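Local coordinates for period circadian protein homolog 2 (PDB 3GDI) that is a circadian clock protein with two tandem PAS domains, whose PAS fragment probably mediates protein-protein interactions in the control of rhythmic transcription, at residues A[149-161]-A[267-279]. Numbering follows the deposited sequence.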
ATOM      1  N   GLU A 149     -13.761   0.022  18.378  1.00 69.81           N
ATOM      2  CA  GLU A 149     -15.131  -0.462  18.305  1.00 70.61           C
ATOM      3  C   GLU A 149     -15.190  -1.872  17.739  1.00 70.11           C
ATOM      4  O   GLU A 149     -14.653  -2.145  16.663  1.00 71.23           O
ATOM      5  CB  GLU A 149     -15.973   0.463  17.435  1.00 72.24           C
ATOM      6  CG  GLU A 149     -17.366  -0.060  17.166  1.00 75.90           C
ATOM      7  CD  GLU A 149     -18.178   0.897  16.322  1.00 78.54           C
ATOM      8  OE1 GLU A 149     -19.332   0.557  15.979  1.00 81.29           O
ATOM      9  OE2 GLU A 149     -17.661   1.990  16.004  1.00 78.45           O
ATOM     10  N   ARG A 150     -15.841  -2.767  18.471  1.00 69.05           N
ATOM     11  CA  ARG A 150     -15.980  -4.153  18.048  1.00 68.15           C
ATOM     12  C   ARG A 150     -16.820  -4.163  16.769  1.00 67.18           C
ATOM     13  O   ARG A 150     -17.838  -3.477  16.689  1.00 66.00           O
ATOM     14  CB  ARG A 150     -16.671  -4.958  19.150  1.00 68.41           C
ATOM     15  CG  ARG A 150     -16.289  -6.421  19.208  1.00 69.42           C
ATOM     16  CD  ARG A 150     -17.294  -7.314  18.530  1.00 71.25           C
ATOM     17  NE  ARG A 150     -16.834  -8.700  18.551  1.00 77.02           N
ATOM     18  CZ  ARG A 150     -17.493  -9.727  18.018  1.00 80.01           C
ATOM     19  NH1 ARG A 150     -18.664  -9.539  17.415  1.00 80.02           N
ATOM     20  NH2 ARG A 150     -16.974 -10.948  18.079  1.00 79.98           N
ATOM     21  N   VAL A 151     -16.380  -4.931  15.775  1.00 65.88           N
ATOM     22  CA  VAL A 151     -17.072  -5.029  14.495  1.00 64.41           C
ATOM     23  C   VAL A 151     -17.950  -6.274  14.396  1.00 64.98           C
ATOM     24  O   VAL A 151     -17.547  -7.371  14.794  1.00 64.42           O
ATOM     25  CB  VAL A 151     -16.065  -5.038  13.325  1.00 64.33           C
ATOM     26  CG1 VAL A 151     -16.789  -5.252  12.010  1.00 64.09           C
ATOM     27  CG2 VAL A 151     -15.305  -3.724  13.287  1.00 64.37           C
ATOM     28  N   HIS A 152     -19.153  -6.094  13.854  1.00 65.87           N
ATOM     29  CA  HIS A 152     -20.104  -7.193  13.698  1.00 65.27           C
ATOM     30  C   HIS A 152     -20.409  -7.562  12.254  1.00 63.29           C
ATOM     31  O   HIS A 152     -20.527  -6.698  11.383  1.00 62.50           O
ATOM     32  CB  HIS A 152     -21.422  -6.869  14.413  1.00 66.28           C
ATOM     33  CG  HIS A 152     -21.299  -6.842  15.899  1.00 67.72           C
ATOM     34  ND1 HIS A 152     -21.011  -5.690  16.601  1.00 67.85           N
ATOM     35  CD2 HIS A 152     -21.339  -7.841  16.813  1.00 67.84           C
ATOM     36  CE1 HIS A 152     -20.878  -5.983  17.882  1.00 68.34           C
ATOM     37  NE2 HIS A 152     -21.069  -7.281  18.037  1.00 68.19           N
ATOM     38  N   SER A 153     -20.540  -8.860  12.016  1.00 61.18           N
ATOM     39  CA  SER A 153     -20.858  -9.364  10.697  1.00 59.20           C
ATOM     40  C   SER A 153     -22.135  -8.689  10.220  1.00 59.42           C
ATOM     41  O   SER A 153     -23.152  -8.728  10.906  1.00 60.39           O
ATOM     42  CB  SER A 153     -21.073 -10.866  10.762  1.00 57.77           C
ATOM     43  OG  SER A 153     -21.684 -11.320   9.575  1.00 59.04           O
ATOM     44  N   GLY A 154     -22.085  -8.068   9.047  1.00 58.55           N
ATOM     45  CA  GLY A 154     -23.264  -7.397   8.524  1.00 58.98           C
ATOM     46  C   GLY A 154     -24.407  -8.330   8.152  1.00 58.13           C
ATOM     47  O   GLY A 154     -25.448  -7.877   7.680  1.00 59.05           O
ATOM     48  N   TYR A 155     -24.221  -9.630   8.358  1.00 57.97           N
ATOM     49  CA  TYR A 155     -25.255 -10.606   8.033  1.00 59.46           C
ATOM     50  C   TYR A 155     -25.979 -11.110   9.282  1.00 61.57           C
ATOM     51  O   TYR A 155     -26.694 -12.112   9.232  1.00 61.48           O
ATOM     52  CB  TYR A 155     -24.654 -11.794   7.274  1.00 56.46           C
ATOM     53  CG  TYR A 155     -23.864 -11.395   6.053  1.00 54.98           C
ATOM     54  CD1 TYR A 155     -22.468 -11.446   6.051  1.00 53.98           C
ATOM     55  CD2 TYR A 155     -24.507 -10.932   4.909  1.00 54.29           C
ATOM     56  CE1 TYR A 155     -21.736 -11.041   4.935  1.00 52.97           C
ATOM     57  CE2 TYR A 155     -23.782 -10.522   3.788  1.00 52.77           C
ATOM     58  CZ  TYR A 155     -22.403 -10.580   3.810  1.00 50.53           C
ATOM     59  OH  TYR A 155     -21.697 -10.174   2.708  1.00 50.77           O
ATOM     60  N   GLU A 156     -25.792 -10.421  10.403  1.00 63.30           N
ATOM     61  CA  GLU A 156     -26.450 -10.820  11.641  1.00 65.58           C
ATOM     62  C   GLU A 156     -26.886  -9.606  12.467  1.00 67.63           C
ATOM     63  O   GLU A 156     -26.160  -8.618  12.577  1.00 68.94           O
ATOM     64  CB  GLU A 156     -25.526 -11.728  12.462  1.00 64.03           C
ATOM     65  CG  GLU A 156     -24.331 -11.033  13.081  1.00 64.45           C
ATOM     66  CD  GLU A 156     -23.379 -12.004  13.749  1.00 65.45           C
ATOM     67  OE1 GLU A 156     -22.470 -11.543  14.475  1.00 67.96           O
ATOM     68  OE2 GLU A 156     -23.529 -13.229  13.546  1.00 64.94           O
ATOM     69  N   ALA A 157     -28.088  -9.689  13.028  1.00 69.20           N
ATOM     70  CA  ALA A 157     -28.661  -8.620  13.843  1.00 71.44           C
ATOM     71  C   ALA A 157     -27.601  -7.813  14.581  1.00 72.05           C
ATOM     72  O   ALA A 157     -26.859  -8.362  15.393  1.00 72.61           O
ATOM     73  CB  ALA A 157     -29.646  -9.211  14.846  1.00 71.85           C
ATOM     74  N   PRO A 158     -27.515  -6.500  14.308  1.00 73.01           N
ATOM     75  CA  PRO A 158     -28.329  -5.730  13.352  1.00 73.62           C
ATOM     76  C   PRO A 158     -27.854  -5.959  11.915  1.00 73.40           C
ATOM     77  O   PRO A 158     -26.760  -5.525  11.540  1.00 72.85           O
ATOM     78  CB  PRO A 158     -28.107  -4.279  13.791  1.00 73.56           C
ATOM     79  CG  PRO A 158     -27.650  -4.395  15.230  1.00 74.15           C
ATOM     80  CD  PRO A 158     -26.747  -5.591  15.174  1.00 73.76           C
ATOM     81  N   ARG A 159     -28.675  -6.630  11.113  1.00 73.00           N
ATOM     82  CA  ARG A 159     -28.303  -6.918   9.733  1.00 73.23           C
ATOM     83  C   ARG A 159     -28.292  -5.697   8.837  1.00 72.04           C
ATOM     84  O   ARG A 159     -29.267  -4.944   8.777  1.00 73.10           O
ATOM     85  CB  ARG A 159     -29.235  -7.965   9.125  1.00 74.11           C
ATOM     86  CG  ARG A 159     -29.145  -9.330   9.769  1.00 76.14           C
ATOM     87  CD  ARG A 159     -29.935 -10.349   8.966  1.00 79.16           C
ATOM     88  NE  ARG A 159     -29.925 -11.674   9.582  1.00 81.34           N
ATOM     89  CZ  ARG A 159     -30.566 -11.986  10.705  1.00 82.83           C
ATOM     90  NH1 ARG A 159     -31.278 -11.067  11.345  1.00 83.64           N
ATOM     91  NH2 ARG A 159     -30.495 -13.220  11.189  1.00 83.14           N
ATOM     92  N   ILE A 160     -27.177  -5.514   8.135  1.00 70.32           N
ATOM     93  CA  ILE A 160     -27.019  -4.401   7.207  1.00 67.65           C
ATOM     94  C   ILE A 160     -28.060  -4.531   6.091  1.00 66.32           C
ATOM     95  O   ILE A 160     -28.143  -5.559   5.416  1.00 64.92           O
ATOM     96  CB  ILE A 160     -25.600  -4.397   6.569  1.00 66.56           C
ATOM     97  CG1 ILE A 160     -24.537  -4.260   7.659  1.00 65.54           C
ATOM     98  CG2 ILE A 160     -25.473  -3.259   5.565  1.00 65.97           C
ATOM     99  CD1 ILE A 160     -23.125  -4.154   7.131  1.00 64.15           C
ATOM    100  N   PRO A 161     -28.877  -3.491   5.888  1.00 66.21           N
ATOM    101  CA  PRO A 161     -29.887  -3.572   4.827  1.00 66.79           C
ATOM    102  C   PRO A 161     -29.244  -3.978   3.490  1.00 65.83           C
ATOM    103  O   PRO A 161     -28.231  -3.416   3.080  1.00 65.74           O
ATOM    104  CB  PRO A 161     -30.463  -2.154   4.796  1.00 65.85           C
ATOM    105  CG  PRO A 161     -30.324  -1.709   6.216  1.00 65.63           C
ATOM    106  CD  PRO A 161     -28.944  -2.194   6.587  1.00 65.34           C
ATOM    107  N   LYS A 267     -21.980  -5.012  -4.730  1.00 46.88           N
ATOM    108  CA  LYS A 267     -23.225  -5.065  -3.988  1.00 48.05           C
ATOM    109  C   LYS A 267     -23.470  -6.542  -3.761  1.00 48.07           C
ATOM    110  O   LYS A 267     -23.607  -7.312  -4.719  1.00 44.60           O
ATOM    111  CB  LYS A 267     -24.358  -4.453  -4.810  1.00 52.25           C
ATOM    112  CG  LYS A 267     -25.507  -3.919  -3.967  1.00 58.50           C
ATOM    113  CD  LYS A 267     -26.719  -4.849  -3.989  1.00 63.77           C
ATOM    114  CE  LYS A 267     -27.446  -4.784  -5.335  1.00 65.55           C
ATOM    115  NZ  LYS A 267     -28.496  -5.836  -5.469  1.00 68.12           N
ATOM    116  N   VAL A 268     -23.483  -6.954  -2.497  1.00 47.83           N
ATOM    117  CA  VAL A 268     -23.716  -8.356  -2.206  1.00 50.83           C
ATOM    118  C   VAL A 268     -25.207  -8.604  -2.270  1.00 52.76           C
ATOM    119  O   VAL A 268     -25.979  -8.127  -1.442  1.00 55.80           O
ATOM    120  CB  VAL A 268     -23.115  -8.787  -0.826  1.00 50.62           C
ATOM    121  CG1 VAL A 268     -22.631  -7.584  -0.064  1.00 50.79           C
ATOM    122  CG2 VAL A 268     -24.121  -9.591  -0.026  1.00 47.95           C
ATOM    123  N   ARG A 269     -25.603  -9.340  -3.299  1.00 54.91           N
ATOM    124  CA  ARG A 269     -26.997  -9.655  -3.531  1.00 56.62           C
ATOM    125  C   ARG A 269     -27.421 -10.875  -2.713  1.00 56.29           C
ATOM    126  O   ARG A 269     -28.589 -11.004  -2.329  1.00 57.34           O
ATOM    127  CB  ARG A 269     -27.211  -9.903  -5.019  1.00 58.12           C
ATOM    128  CG  ARG A 269     -28.633  -9.677  -5.485  1.00 62.97           C
ATOM    129  CD  ARG A 269     -28.736  -9.997  -6.960  1.00 64.50           C
ATOM    130  NE  ARG A 269     -28.315 -11.371  -7.219  1.00 64.80           N
ATOM    131  CZ  ARG A 269     -27.845 -11.788  -8.387  1.00 66.25           C
ATOM    132  NH1 ARG A 269     -27.736 -10.932  -9.394  1.00 67.68           N
ATOM    133  NH2 ARG A 269     -27.493 -13.056  -8.555  1.00 67.39           N
ATOM    134  N   VAL A 270     -26.471 -11.767  -2.450  1.00 53.47           N
ATOM    135  CA  VAL A 270     -26.743 -12.962  -1.655  1.00 49.47           C
ATOM    136  C   VAL A 270     -25.607 -13.207  -0.668  1.00 48.84           C
ATOM    137  O   VAL A 270     -24.492 -13.539  -1.058  1.00 48.28           O
ATOM    138  CB  VAL A 270     -26.918 -14.214  -2.548  1.00 48.29           C
ATOM    139  CG1 VAL A 270     -27.217 -15.419  -1.684  1.00 45.71           C
ATOM    140  CG2 VAL A 270     -28.039 -13.990  -3.552  1.00 45.34           C
ATOM    141  N   GLY A 271     -25.897 -13.018   0.613  1.00 49.85           N
ATOM    142  CA  GLY A 271     -24.902 -13.227   1.649  1.00 48.81           C
ATOM    143  C   GLY A 271     -24.568 -14.694   1.787  1.00 50.47           C
ATOM    144  O   GLY A 271     -25.126 -15.520   1.064  1.00 48.14           O
ATOM    145  N   PRO A 272     -23.669 -15.053   2.719  1.00 53.49           N
ATOM    146  CA  PRO A 272     -23.255 -16.441   2.950  1.00 56.00           C
ATOM    147  C   PRO A 272     -24.300 -17.273   3.700  1.00 59.16           C
ATOM    148  O   PRO A 272     -25.274 -16.734   4.229  1.00 60.24           O
ATOM    149  CB  PRO A 272     -21.969 -16.276   3.752  1.00 54.85           C
ATOM    150  CG  PRO A 272     -22.296 -15.106   4.628  1.00 54.03           C
ATOM    151  CD  PRO A 272     -23.002 -14.142   3.672  1.00 54.37           C
ATOM    152  N   LEU A 273     -24.091 -18.584   3.748  1.00 61.14           N
ATOM    153  CA  LEU A 273     -25.018 -19.471   4.435  1.00 63.83           C
ATOM    154  C   LEU A 273     -24.853 -19.314   5.946  1.00 65.57           C
ATOM    155  O   LEU A 273     -25.827 -19.390   6.689  1.00 65.82           O
ATOM    156  CB  LEU A 273     -24.762 -20.920   4.017  1.00 65.63           C
ATOM    157  CG  LEU A 273     -25.901 -21.920   4.236  1.00 66.34           C
ATOM    158  CD1 LEU A 273     -27.155 -21.411   3.530  1.00 65.97           C
ATOM    159  CD2 LEU A 273     -25.496 -23.296   3.705  1.00 63.61           C
ATOM    160  N   ASN A 274     -23.614 -19.098   6.389  1.00 68.32           N
ATOM    161  CA  ASN A 274     -23.293 -18.899   7.805  1.00 69.13           C
ATOM    162  C   ASN A 274     -23.092 -17.403   8.016  1.00 70.21           C
ATOM    163  O   ASN A 274     -22.157 -16.815   7.474  1.00 70.48           O
ATOM    164  CB  ASN A 274     -22.005 -19.629   8.179  1.00 71.02           C
ATOM    165  CG  ASN A 274     -21.568 -19.350   9.616  1.00 74.76           C
ATOM    166  OD1 ASN A 274     -20.421 -19.606   9.991  1.00 74.81           O
ATOM    167  ND2 ASN A 274     -22.487 -18.827  10.428  1.00 76.63           N
ATOM    168  N   GLU A 275     -23.963 -16.805   8.822  1.00 70.02           N
ATOM    169  CA  GLU A 275     -23.934 -15.374   9.091  1.00 69.77           C
ATOM    170  C   GLU A 275     -22.696 -14.782   9.753  1.00 68.75           C
ATOM    171  O   GLU A 275     -22.424 -13.595   9.579  1.00 68.38           O
ATOM    172  CB  GLU A 275     -25.173 -14.981   9.896  1.00 71.91           C
ATOM    173  CG  GLU A 275     -26.469 -15.263   9.164  1.00 75.87           C
ATOM    174  CD  GLU A 275     -27.696 -14.887   9.971  1.00 78.94           C
ATOM    175  OE1 GLU A 275     -27.808 -15.330  11.140  1.00 79.78           O
ATOM    176  OE2 GLU A 275     -28.550 -14.151   9.429  1.00 80.04           O
ATOM    177  N   ASP A 276     -21.952 -15.568  10.523  1.00 68.68           N
ATOM    178  CA  ASP A 276     -20.748 -15.024  11.156  1.00 68.41           C
ATOM    179  C   ASP A 276     -19.628 -15.134  10.135  1.00 67.09           C
ATOM    180  O   ASP A 276     -18.998 -16.186   9.987  1.00 67.16           O
ATOM    181  CB  ASP A 276     -20.365 -15.801  12.413  1.00 69.68           C
ATOM    182  CG  ASP A 276     -19.271 -15.110  13.203  1.00 72.25           C
ATOM    183  OD1 ASP A 276     -18.363 -14.523  12.573  1.00 72.59           O
ATOM    184  OD2 ASP A 276     -19.312 -15.156  14.451  1.00 74.09           O
ATOM    185  N   VAL A 277     -19.382 -14.039   9.432  1.00 64.50           N
ATOM    186  CA  VAL A 277     -18.376 -14.022   8.391  1.00 62.31           C
ATOM    187  C   VAL A 277     -16.932 -13.977   8.908  1.00 63.30           C
ATOM    188  O   VAL A 277     -15.985 -14.180   8.146  1.00 63.42           O
ATOM    189  CB  VAL A 277     -18.655 -12.853   7.433  1.00 59.55           C
ATOM    190  CG1 VAL A 277     -18.279 -11.536   8.079  1.00 56.71           C
ATOM    191  CG2 VAL A 277     -17.944 -13.082   6.130  1.00 59.98           C
ATOM    192  N   PHE A 278     -16.765 -13.743  10.207  1.00 64.06           N
ATOM    193  CA  PHE A 278     -15.432 -13.688  10.805  1.00 65.30           C
ATOM    194  C   PHE A 278     -14.916 -15.040  11.291  1.00 67.48           C
ATOM    195  O   PHE A 278     -13.717 -15.195  11.551  1.00 68.36           O
ATOM    196  CB  PHE A 278     -15.410 -12.680  11.953  1.00 61.64           C
ATOM    197  CG  PHE A 278     -15.537 -11.262  11.496  1.00 60.11           C
ATOM    198  CD1 PHE A 278     -14.526 -10.675  10.744  1.00 56.87           C
ATOM    199  CD2 PHE A 278     -16.692 -10.533  11.757  1.00 57.33           C
ATOM    200  CE1 PHE A 278     -14.658  -9.387  10.249  1.00 56.43           C
ATOM    201  CE2 PHE A 278     -16.835  -9.244  11.269  1.00 59.53           C
ATOM    202  CZ  PHE A 278     -15.811  -8.667  10.508  1.00 58.39           C
ATOM    203  N   ALA A 279     -15.812 -16.016  11.411  1.00 68.38           N
ATOM    204  CA  ALA A 279     -15.421 -17.352  11.847  1.00 69.42           C
ATOM    205  C   ALA A 279     -14.321 -17.858  10.919  1.00 71.51           C
ATOM    206  O   ALA A 279     -14.009 -17.217   9.915  1.00 72.24           O
ATOM    207  CB  ALA A 279     -16.618 -18.282  11.798  1.00 67.71           C
TER
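Tyr155 is the main bump here, and its hollow is the bend that follows strand 259-268. The ring slips in beside Gly271 and Pro272, with Pro272 CD seated squarely over one face, 3.4 Å from the ring centroid: a CH-pi contact. Gly271 has no side chain, and that lets Tyr155 CE2 come within 3.6 Å of Gly271 CA. Val268 closes the far end, its CG2 in the plane of the ring at the edge. Tyr155 CG stands anti to its own carbonyl carbon (chi1 -54°), which directs the ring into this bend; beyond it Tyr155 OH hydrogen-bonds Leu187 O in helix 184-188.

Next to the ring, Ser153 OG gives a hydrogen bond to Glu275 O, modelled at 2.4 Å, too short for its length to be trusted, and also accepts from Tyr155 N at 3.3 Å. The bond from Tyr155 N makes an ST turn at the start of the type I turn 153-156; the one to Glu275 O ties that turn to the other segment. Val277 CG1 packs against Ser153 CB. Further out, the edge of the Phe278 ring faces Ser153 N, and Phe278 CZ meets Val151 CG1 at 3.9 Å; Phe278 also touches Pro122 of strand 121-131 and Val185 of helix 184-188.

On the outer rim Arg159 reaches across side-on to Glu275, NE and NH2 both donating to the one oxygen OE2, each bond bent to 143°. OE2 lies near the guanidinium plane, whereas the carboxylate is turned 39° from it. These two N-H groups probably offset the repulsion between Glu275 OE2 and Tyr155 O, two acceptors 2.8 Å apart.

The linker after the first PAS sheet thus packs against the chain leaving the last strand of the second, in a tandem PAS arrangement whose antiparallel sheets both have the 2-1-5-4-3 order of the PAS fold.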